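Local coordinates for protein beta-1,3-1,4-glucanase (Caldicellulosiruptor sp. F32, PDB 5H4R) that probably hydrolyses mixed-linkage beta-1,3-1,4-glucans such as lichenan, as a glycoside hydrolase family 5 lichenase, at residues A[150-155]-A[189-194]; A[33-38]-A[310-315]. The protein carries 1 engineered substitution. One frame throughout, in Å; residues are numbered along the deposited sequence.

Contact 1: residues A[150-155]-A[189-194]; sequences YPNSQH and PRLTGS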
ATOM      1  N   TYR A 150     -11.869   5.084  12.726  1.00 11.98           N
ATOM      2  CA  TYR A 150     -11.545   4.193  13.833  1.00 11.68           C
ATOM      3  C   TYR A 150     -12.497   2.993  13.848  1.00 15.12           C
ATOM      4  O   TYR A 150     -13.721   3.167  13.959  1.00 13.45           O
ATOM      5  CB  TYR A 150     -11.576   4.934  15.176  1.00 12.47           C
ATOM      6  CG  TYR A 150     -10.662   4.300  16.189  1.00 12.79           C
ATOM      7  CD1 TYR A 150      -9.267   4.386  16.043  1.00 13.75           C
ATOM      8  CD2 TYR A 150     -11.167   3.556  17.251  1.00 15.51           C
ATOM      9  CE1 TYR A 150      -8.416   3.790  16.948  1.00 14.46           C
ATOM     10  CE2 TYR A 150     -10.330   2.951  18.153  1.00 18.45           C
ATOM     11  CZ  TYR A 150      -8.952   3.076  18.008  1.00 15.53           C
ATOM     12  OH  TYR A 150      -8.160   2.439  18.929  1.00 18.86           O
ATOM     13  N   PRO A 151     -11.977   1.751  13.760  1.00 12.12           N
ATOM     14  CA  PRO A 151     -12.865   0.592  13.528  1.00 12.66           C
ATOM     15  C   PRO A 151     -13.362  -0.100  14.792  1.00 13.83           C
ATOM     16  O   PRO A 151     -12.966  -1.226  15.121  1.00 14.16           O
ATOM     17  CB  PRO A 151     -11.973  -0.328  12.696  1.00 12.00           C
ATOM     18  CG  PRO A 151     -10.595  -0.101  13.290  1.00 13.36           C
ATOM     19  CD  PRO A 151     -10.551   1.385  13.580  1.00 11.47           C
ATOM     20  N   ASN A 152     -14.250   0.562  15.530  1.00 14.60           N
ATOM     21  CA  ASN A 152     -14.986  -0.128  16.572  1.00 15.89           C
ATOM     22  C   ASN A 152     -16.379   0.472  16.680  1.00 16.67           C
ATOM     23  O   ASN A 152     -16.692   1.493  16.060  1.00 16.73           O
ATOM     24  CB  ASN A 152     -14.218  -0.135  17.911  1.00 19.18           C
ATOM     25  CG  ASN A 152     -14.062   1.235  18.554  1.00 25.39           C
ATOM     26  OD1 ASN A 152     -14.618   2.248  18.112  1.00 17.44           O
ATOM     27  ND2 ASN A 152     -13.288   1.258  19.649  1.00 23.46           N
ATOM     28  N   SER A 153     -17.231  -0.204  17.453  1.00 16.33           N
ATOM     29  CA  SER A 153     -18.627   0.222  17.537  1.00 18.66           C
ATOM     30  C   SER A 153     -18.737   1.601  18.160  1.00 15.48           C
ATOM     31  O   SER A 153     -19.575   2.409  17.741  1.00 16.44           O
ATOM     32  CB  SER A 153     -19.453  -0.807  18.317  1.00 22.57           C
ATOM     33  OG  SER A 153     -19.681  -1.955  17.509  1.00 31.09           O
ATOM     34  N   GLN A 154     -17.887   1.897  19.148  1.00 15.80           N
ATOM     35  CA  GLN A 154     -17.950   3.182  19.839  1.00 18.59           C
ATOM     36  C   GLN A 154     -17.784   4.347  18.878  1.00 20.50           C
ATOM     37  O   GLN A 154     -18.420   5.395  19.052  1.00 20.56           O
ATOM     38  CB  GLN A 154     -16.879   3.255  20.929  1.00 20.00           C
ATOM     39  CG  GLN A 154     -16.807   4.599  21.634  1.00 25.65           C
ATOM     40  CD  GLN A 154     -15.784   4.618  22.755  1.00 60.02           C
ATOM     41  OE1 GLN A 154     -14.995   3.680  22.912  1.00 60.78           O
ATOM     42  NE2 GLN A 154     -15.790   5.692  23.539  1.00 54.30           N
ATOM     43  N   HIS A 155     -16.915   4.204  17.873  1.00 15.07           N
ATOM     44  CA  HIS A 155     -16.607   5.303  16.967  1.00 15.03           C
ATOM     45  C   HIS A 155     -17.107   5.043  15.553  1.00 15.95           C
ATOM     46  O   HIS A 155     -16.732   5.770  14.627  1.00 16.34           O
ATOM     47  CB  HIS A 155     -15.098   5.566  16.960  1.00 16.86           C
ATOM     48  CG  HIS A 155     -14.590   6.020  18.286  1.00 17.62           C
ATOM     49  ND1 HIS A 155     -13.888   5.198  19.145  1.00 29.51           N
ATOM     50  CD2 HIS A 155     -14.737   7.200  18.931  1.00 20.64           C
ATOM     51  CE1 HIS A 155     -13.587   5.869  20.243  1.00 25.75           C
ATOM     52  NE2 HIS A 155     -14.094   7.083  20.143  1.00 24.71           N
ATOM     53  N   PRO A 189      -6.225  -0.308   8.707  1.00  9.00           N
ATOM     54  CA  PRO A 189      -7.265  -0.042   9.711  1.00  8.51           C
ATOM     55  C   PRO A 189      -7.107  -0.981  10.895  1.00  8.80           C
ATOM     56  O   PRO A 189      -6.982  -2.194  10.724  1.00  8.96           O
ATOM     57  CB  PRO A 189      -8.572  -0.299   8.951  1.00  9.53           C
ATOM     58  CG  PRO A 189      -8.208  -1.265   7.902  1.00  8.16           C
ATOM     59  CD  PRO A 189      -6.768  -0.938   7.495  1.00  8.50           C
ATOM     60  N   ARG A 190      -7.104  -0.414  12.101  1.00  7.73           N
ATOM     61  CA  ARG A 190      -6.787  -1.190  13.292  1.00 10.12           C
ATOM     62  C   ARG A 190      -7.139  -0.377  14.530  1.00 11.00           C
ATOM     63  O   ARG A 190      -7.400   0.824  14.460  1.00 12.62           O
ATOM     64  CB  ARG A 190      -5.312  -1.572  13.327  1.00  9.57           C
ATOM     65  CG  ARG A 190      -4.393  -0.364  13.510  1.00 11.26           C
ATOM     66  CD  ARG A 190      -2.979  -0.659  13.077  1.00 10.72           C
ATOM     67  NE  ARG A 190      -2.094   0.416  13.481  1.00 10.83           N
ATOM     68  CZ  ARG A 190      -1.914   1.542  12.800  1.00 13.79           C
ATOM     69  NH1 ARG A 190      -2.571   1.760  11.664  1.00 14.91           N
ATOM     70  NH2 ARG A 190      -1.104   2.473  13.267  1.00 13.84           N
ATOM     71  N   LEU A 191      -7.100  -1.047  15.673  1.00  9.30           N
ATOM     72  CA  LEU A 191      -7.200  -0.380  16.955  1.00  9.59           C
ATOM     73  C   LEU A 191      -5.782   0.038  17.297  1.00 16.19           C
ATOM     74  O   LEU A 191      -4.846  -0.730  17.070  1.00 23.83           O
ATOM     75  CB  LEU A 191      -7.791  -1.318  18.012  1.00 10.30           C
ATOM     76  CG  LEU A 191      -9.163  -1.918  17.661  1.00 12.10           C
ATOM     77  CD1 LEU A 191      -9.541  -3.009  18.654  1.00 14.27           C
ATOM     78  CD2 LEU A 191     -10.207  -0.843  17.654  1.00 16.16           C
ATOM     79  N   THR A 192      -5.598   1.262  17.754  1.00 17.64           N
ATOM     80  CA  THR A 192      -4.253   1.747  18.045  1.00 15.19           C
ATOM     81  C   THR A 192      -4.013   1.842  19.548  1.00 14.46           C
ATOM     82  O   THR A 192      -4.939   1.992  20.340  1.00 17.13           O
ATOM     83  CB  THR A 192      -3.993   3.112  17.412  1.00 19.26           C
ATOM     84  OG1 THR A 192      -4.905   4.060  17.970  1.00 20.42           O
ATOM     85  CG2 THR A 192      -4.142   3.050  15.919  1.00 23.46           C
ATOM     86  N   GLY A 193      -2.742   1.752  19.932  1.00 15.32           N
ATOM     87  CA  GLY A 193      -2.371   1.825  21.328  1.00 14.24           C
ATOM     88  C   GLY A 193      -3.049   0.749  22.146  1.00 16.00           C
ATOM     89  O   GLY A 193      -3.740   1.033  23.126  1.00 18.00           O
ATOM     90  N   SER A 194      -2.884  -0.502  21.713  1.00 14.09           N
ATOM     91  CA  SER A 194      -3.622  -1.636  22.256  1.00 12.65           C
ATOM     92  C   SER A 194      -2.839  -2.896  21.954  1.00 12.79           C
ATOM     93  O   SER A 194      -2.152  -2.973  20.934  1.00 12.43           O
ATOM     94  CB  SER A 194      -5.018  -1.738  21.633  1.00 19.33           C
ATOM     95  OG  SER A 194      -5.506  -3.068  21.652  1.00 23.72           O
TER
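Asn152 meets Leu191 through its CB, and its side-chain OD1 is gripped by two N-H groups of His155. The backbone N of His155 donates to Asn152 OD1 at 3.0 Å, from 26° out of the carbonyl plane. His155 ND1 donates to the same Asn152 OD1 at 3.2 Å, in that plane and on a lone pair. The backbone bond makes an Asx motif just before helix 156-173, with His155 at the N-cap. OD1 also lies in the plane of the Tyr150 ring, at its edge. Tyr150 CG is anti to the backbone N (chi1 -153°), and the ring carries its hydroxyl to segment 189-194. Thr192 N donates to Tyr150 OH at 3.1 Å, with an N-H...O angle of 153°. Both segments belong to loops that follow barrel strands, 135-139 and 181-184, in a TIM barrel. The Leu191 side chain crosses that of Tyr150 at about a right angle, with Leu191 CD2 3.8 Å from Tyr150 CE2. Thr192 OG1 sits at the ring edge, 3.7 Å from Tyr150 CE1. Pro151 CD lies 3.3 Å from Arg190 O, a buried oxygen with no hydrogen-bond partner in the model. Arg190 NE forms a salt bridge with Glu197.

Contact 2: residues A[33-38]-A[310-315]; sequences RKIPNN and KLYDKF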
ATOM      1  N   ARG A  33       2.310 -20.672 -10.947  1.00 15.13           N
ATOM      2  CA  ARG A  33       1.057 -21.338 -10.669  1.00 15.61           C
ATOM      3  C   ARG A  33       0.063 -21.045 -11.792  1.00 15.85           C
ATOM      4  O   ARG A  33       0.265 -20.150 -12.621  1.00 17.66           O
ATOM      5  CB  ARG A  33       0.487 -20.867  -9.325  1.00 14.76           C
ATOM      6  CG  ARG A  33       1.403 -21.097  -8.102  1.00 20.31           C
ATOM      7  CD  ARG A  33       1.681 -22.551  -7.826  1.00 24.80           C
ATOM      8  NE  ARG A  33       0.574 -23.190  -7.134  1.00 33.65           N
ATOM      9  CZ  ARG A  33       0.278 -22.942  -5.860  1.00 24.69           C
ATOM     10  NH1 ARG A  33       1.013 -22.059  -5.148  1.00 25.45           N
ATOM     11  NH2 ARG A  33      -0.752 -23.555  -5.315  1.00 29.37           N
ATOM     12  N   LYS A  34      -1.024 -21.803 -11.817  1.00 16.61           N
ATOM     13  CA  LYS A  34      -2.104 -21.492 -12.749  1.00 16.86           C
ATOM     14  C   LYS A  34      -2.759 -20.196 -12.318  1.00 18.25           C
ATOM     15  O   LYS A  34      -3.197 -20.075 -11.169  1.00 16.42           O
ATOM     16  CB  LYS A  34      -3.125 -22.623 -12.791  1.00 18.05           C
ATOM     17  CG  LYS A  34      -4.269 -22.353 -13.730  1.00 27.42           C
ATOM     18  CD  LYS A  34      -3.799 -22.355 -15.191  1.00 47.67           C
ATOM     19  CE  LYS A  34      -4.976 -22.335 -16.174  1.00 56.12           C
ATOM     20  NZ  LYS A  34      -5.709 -21.031 -16.170  1.00 56.63           N
ATOM     21  N   ILE A  35      -2.801 -19.222 -13.216  1.00 15.28           N
ATOM     22  CA  ILE A  35      -3.420 -17.927 -12.963  1.00 14.28           C
ATOM     23  C   ILE A  35      -4.666 -17.834 -13.839  1.00 17.97           C
ATOM     24  O   ILE A  35      -4.562 -17.965 -15.074  1.00 16.93           O
ATOM     25  CB  ILE A  35      -2.466 -16.756 -13.252  1.00 13.69           C
ATOM     26  CG1 ILE A  35      -1.072 -16.975 -12.620  1.00 19.21           C
ATOM     27  CG2 ILE A  35      -3.101 -15.438 -12.787  1.00 17.61           C
ATOM     28  CD1 ILE A  35      -1.099 -17.282 -11.164  1.00 18.33           C
ATOM     29  N   PRO A  36      -5.860 -17.692 -13.268  1.00 15.33           N
ATOM     30  CA  PRO A  36      -7.052 -17.606 -14.118  1.00 17.32           C
ATOM     31  C   PRO A  36      -6.940 -16.467 -15.115  1.00 16.80           C
ATOM     32  O   PRO A  36      -6.422 -15.390 -14.810  1.00 17.21           O
ATOM     33  CB  PRO A  36      -8.188 -17.387 -13.118  1.00 21.12           C
ATOM     34  CG  PRO A  36      -7.659 -18.045 -11.856  1.00 16.63           C
ATOM     35  CD  PRO A  36      -6.204 -17.766 -11.832  1.00 17.01           C
ATOM     36  N   ASN A  37      -7.433 -16.717 -16.326  1.00 17.50           N
ATOM     37  CA  ASN A  37      -7.394 -15.702 -17.371  1.00 18.91           C
ATOM     38  C   ASN A  37      -8.662 -14.876 -17.252  1.00 17.81           C
ATOM     39  O   ASN A  37      -9.728 -15.260 -17.752  1.00 23.95           O
ATOM     40  CB  ASN A  37      -7.271 -16.331 -18.749  1.00 20.39           C
ATOM     41  CG  ASN A  37      -7.072 -15.292 -19.835  1.00 48.59           C
ATOM     42  OD1 ASN A  37      -5.959 -14.810 -20.045  1.00 66.08           O
ATOM     43  ND2 ASN A  37      -8.147 -14.934 -20.517  1.00 57.40           N
ATOM     44  N   ASN A  38      -8.563 -13.754 -16.564  1.00 14.78           N
ATOM     45  CA  ASN A  38      -9.661 -12.807 -16.530  1.00 14.64           C
ATOM     46  C   ASN A  38      -9.095 -11.395 -16.528  1.00 14.97           C
ATOM     47  O   ASN A  38      -7.885 -11.179 -16.430  1.00 13.18           O
ATOM     48  CB  ASN A  38     -10.586 -13.049 -15.327  1.00 14.48           C
ATOM     49  CG  ASN A  38      -9.915 -12.814 -13.986  1.00 13.43           C
ATOM     50  OD1 ASN A  38      -9.019 -11.991 -13.840  1.00 13.86           O
ATOM     51  ND2 ASN A  38     -10.369 -13.550 -12.989  1.00 15.29           N
ATOM     52  N   LYS A 310      -1.278 -18.788   0.879  1.00  8.80           N
ATOM     53  CA  LYS A 310      -2.637 -18.731   1.398  1.00 10.80           C
ATOM     54  C   LYS A 310      -3.487 -17.745   0.600  1.00  8.34           C
ATOM     55  O   LYS A 310      -4.681 -17.995   0.368  1.00 10.03           O
ATOM     56  CB  LYS A 310      -2.631 -18.352   2.881  1.00 11.75           C
ATOM     57  CG  LYS A 310      -1.900 -19.337   3.798  1.00  9.02           C
ATOM     58  CD  LYS A 310      -2.558 -20.668   3.865  1.00 14.98           C
ATOM     59  CE  LYS A 310      -1.899 -21.726   2.969  1.00 28.77           C
ATOM     60  NZ  LYS A 310      -2.512 -23.096   3.182  1.00 23.02           N
ATOM     61  N   LEU A 311      -2.888 -16.621   0.184  1.00  8.63           N
ATOM     62  CA  LEU A 311      -3.591 -15.640  -0.642  1.00  7.82           C
ATOM     63  C   LEU A 311      -3.894 -16.194  -2.029  1.00  9.20           C
ATOM     64  O   LEU A 311      -4.971 -15.934  -2.589  1.00 11.26           O
ATOM     65  CB  LEU A 311      -2.770 -14.358  -0.748  1.00  8.99           C
ATOM     66  CG  LEU A 311      -2.646 -13.511   0.514  1.00  8.92           C
ATOM     67  CD1 LEU A 311      -1.719 -12.348   0.271  1.00 11.90           C
ATOM     68  CD2 LEU A 311      -3.998 -13.000   1.013  1.00 11.98           C
ATOM     69  N   TYR A 312      -2.960 -16.947  -2.613  1.00  9.57           N
ATOM     70  CA  TYR A 312      -3.248 -17.616  -3.875  1.00 11.50           C
ATOM     71  C   TYR A 312      -4.408 -18.603  -3.716  1.00 10.83           C
ATOM     72  O   TYR A 312      -5.323 -18.644  -4.551  1.00 12.25           O
ATOM     73  CB  TYR A 312      -1.993 -18.315  -4.395  1.00 10.25           C
ATOM     74  CG  TYR A 312      -2.247 -19.130  -5.623  1.00  9.49           C
ATOM     75  CD1 TYR A 312      -2.248 -18.541  -6.874  1.00 10.30           C
ATOM     76  CD2 TYR A 312      -2.535 -20.487  -5.533  1.00 11.15           C
ATOM     77  CE1 TYR A 312      -2.502 -19.282  -8.009  1.00 11.82           C
ATOM     78  CE2 TYR A 312      -2.804 -21.245  -6.664  1.00 17.66           C
ATOM     79  CZ  TYR A 312      -2.785 -20.635  -7.905  1.00 14.67           C
ATOM     80  OH  TYR A 312      -3.036 -21.403  -9.035  1.00 17.02           O
ATOM     81  N   ASP A 313      -4.426 -19.370  -2.616  1.00  9.84           N
ATOM     82  CA  ASP A 313      -5.475 -20.364  -2.420  1.00 10.16           C
ATOM     83  C   ASP A 313      -6.843 -19.710  -2.297  1.00 12.31           C
ATOM     84  O   ASP A 313      -7.827 -20.170  -2.894  1.00 13.09           O
ATOM     85  CB  ASP A 313      -5.210 -21.200  -1.165  1.00 12.80           C
ATOM     86  CG  ASP A 313      -4.014 -22.114  -1.286  1.00 21.43           C
ATOM     87  OD1 ASP A 313      -3.486 -22.297  -2.402  1.00 16.09           O
ATOM     88  OD2 ASP A 313      -3.616 -22.675  -0.235  1.00 17.31           O
ATOM     89  N   LYS A 314      -6.943 -18.648  -1.491  1.00 11.48           N
ATOM     90  CA  LYS A 314      -8.256 -18.089  -1.183  1.00 14.65           C
ATOM     91  C   LYS A 314      -8.766 -17.182  -2.295  1.00 11.47           C
ATOM     92  O   LYS A 314      -9.975 -17.160  -2.575  1.00 12.96           O
ATOM     93  CB  LYS A 314      -8.207 -17.300   0.131  1.00 10.54           C
ATOM     94  CG  LYS A 314      -9.580 -16.815   0.551  1.00 12.56           C
ATOM     95  CD  LYS A 314      -9.630 -16.262   1.986  1.00 12.79           C
ATOM     96  CE  LYS A 314     -11.040 -15.833   2.328  1.00 15.64           C
ATOM     97  NZ  LYS A 314     -11.166 -15.292   3.712  1.00 12.79           N
ATOM     98  N   PHE A 315      -7.868 -16.423  -2.927  1.00 12.91           N
ATOM     99  CA  PHE A 315      -8.278 -15.360  -3.840  1.00 10.03           C
ATOM    100  C   PHE A 315      -7.800 -15.596  -5.268  1.00  9.67           C
ATOM    101  O   PHE A 315      -8.635 -15.781  -6.147  1.00 10.29           O
ATOM    102  CB  PHE A 315      -7.782 -14.014  -3.329  1.00 10.76           C
ATOM    103  CG  PHE A 315      -8.326 -13.638  -1.978  1.00  9.10           C
ATOM    104  CD1 PHE A 315      -9.681 -13.464  -1.789  1.00 12.66           C
ATOM    105  CD2 PHE A 315      -7.476 -13.442  -0.909  1.00 11.54           C
ATOM    106  CE1 PHE A 315     -10.201 -13.089  -0.540  1.00 12.05           C
ATOM    107  CE2 PHE A 315      -7.998 -13.090   0.336  1.00 10.27           C
ATOM    108  CZ  PHE A 315      -9.353 -12.923   0.507  1.00 12.63           C
TER
HETATM  109  O   HOH W   1      -0.689 -22.476  -2.627  1.00 16.87           O
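Arg33 lies across one face of the Tyr312 ring, while Lys34 and Ile35 meet the ring at its edge. The contact joins the segment leading into helix 39-47 to helix 298-316, one of the outer helices of the TIM barrel. Tyr312 CG is anti to the backbone N (chi1 175°), and the ring reaches out from the helix to the loop. Tyr312 OH donates to Lys34 O at a short 2.5 Å. The donor lies in the carbonyl plane, on a lone pair, with a C=O...donor angle of 136°. Lys34 O in turn lies in the plane of the ring. Ile35 CD1 also approaches at the edge, 4.0 Å from Tyr312 CE1. Arg33 CG lies over one face of the ring, toward the rim, and Arg33 CB comes to 3.6 Å from Tyr312 CZ. The Arg33 chain bends at chi2 and chi3. Its guanidinium lies on the same side of the ring, by CD2 and CE2. The two planes are 44° apart, so the groups do not stack flat. Tyr312 CE2 lies over one guanidinium face, toward its rim, 3.4 Å from Arg33 NH2. An alanine in place of Tyr312 would probably leave Lys34 O without this donor and open a gap beside Arg33 and Ile35. Arg33 and Asp313 carry opposite charges but do not form a direct salt bridge. A water lies in the guanidinium plane between them. The water accepts from Arg33 NH2 at 2.9 Å and donates to Asp313 OD1 at 2.8 Å.

Overall arrangement
From the N terminus, the chain first passes residues 33-38, before helix 39-47 and the first barrel strand, 50-53. It then runs through the first three strands to residues 150-155. Helix 156-173 and strand 181-184 follow, and residues 189-194 close contact 1. That loop is short, with 33 residues between its segments. The chain continues through strands 237-240 and 267-272 to helix 298-316, where contact 2 closes a much longer loop. The shorter loop lies wholly within the longer one, so the two nest and do not cross. Contact 1 ties two loops that follow neighbouring strands. Contact 2 ties the N-terminal region to an outer helix. The centres of the two contacts are about 31 Å apart.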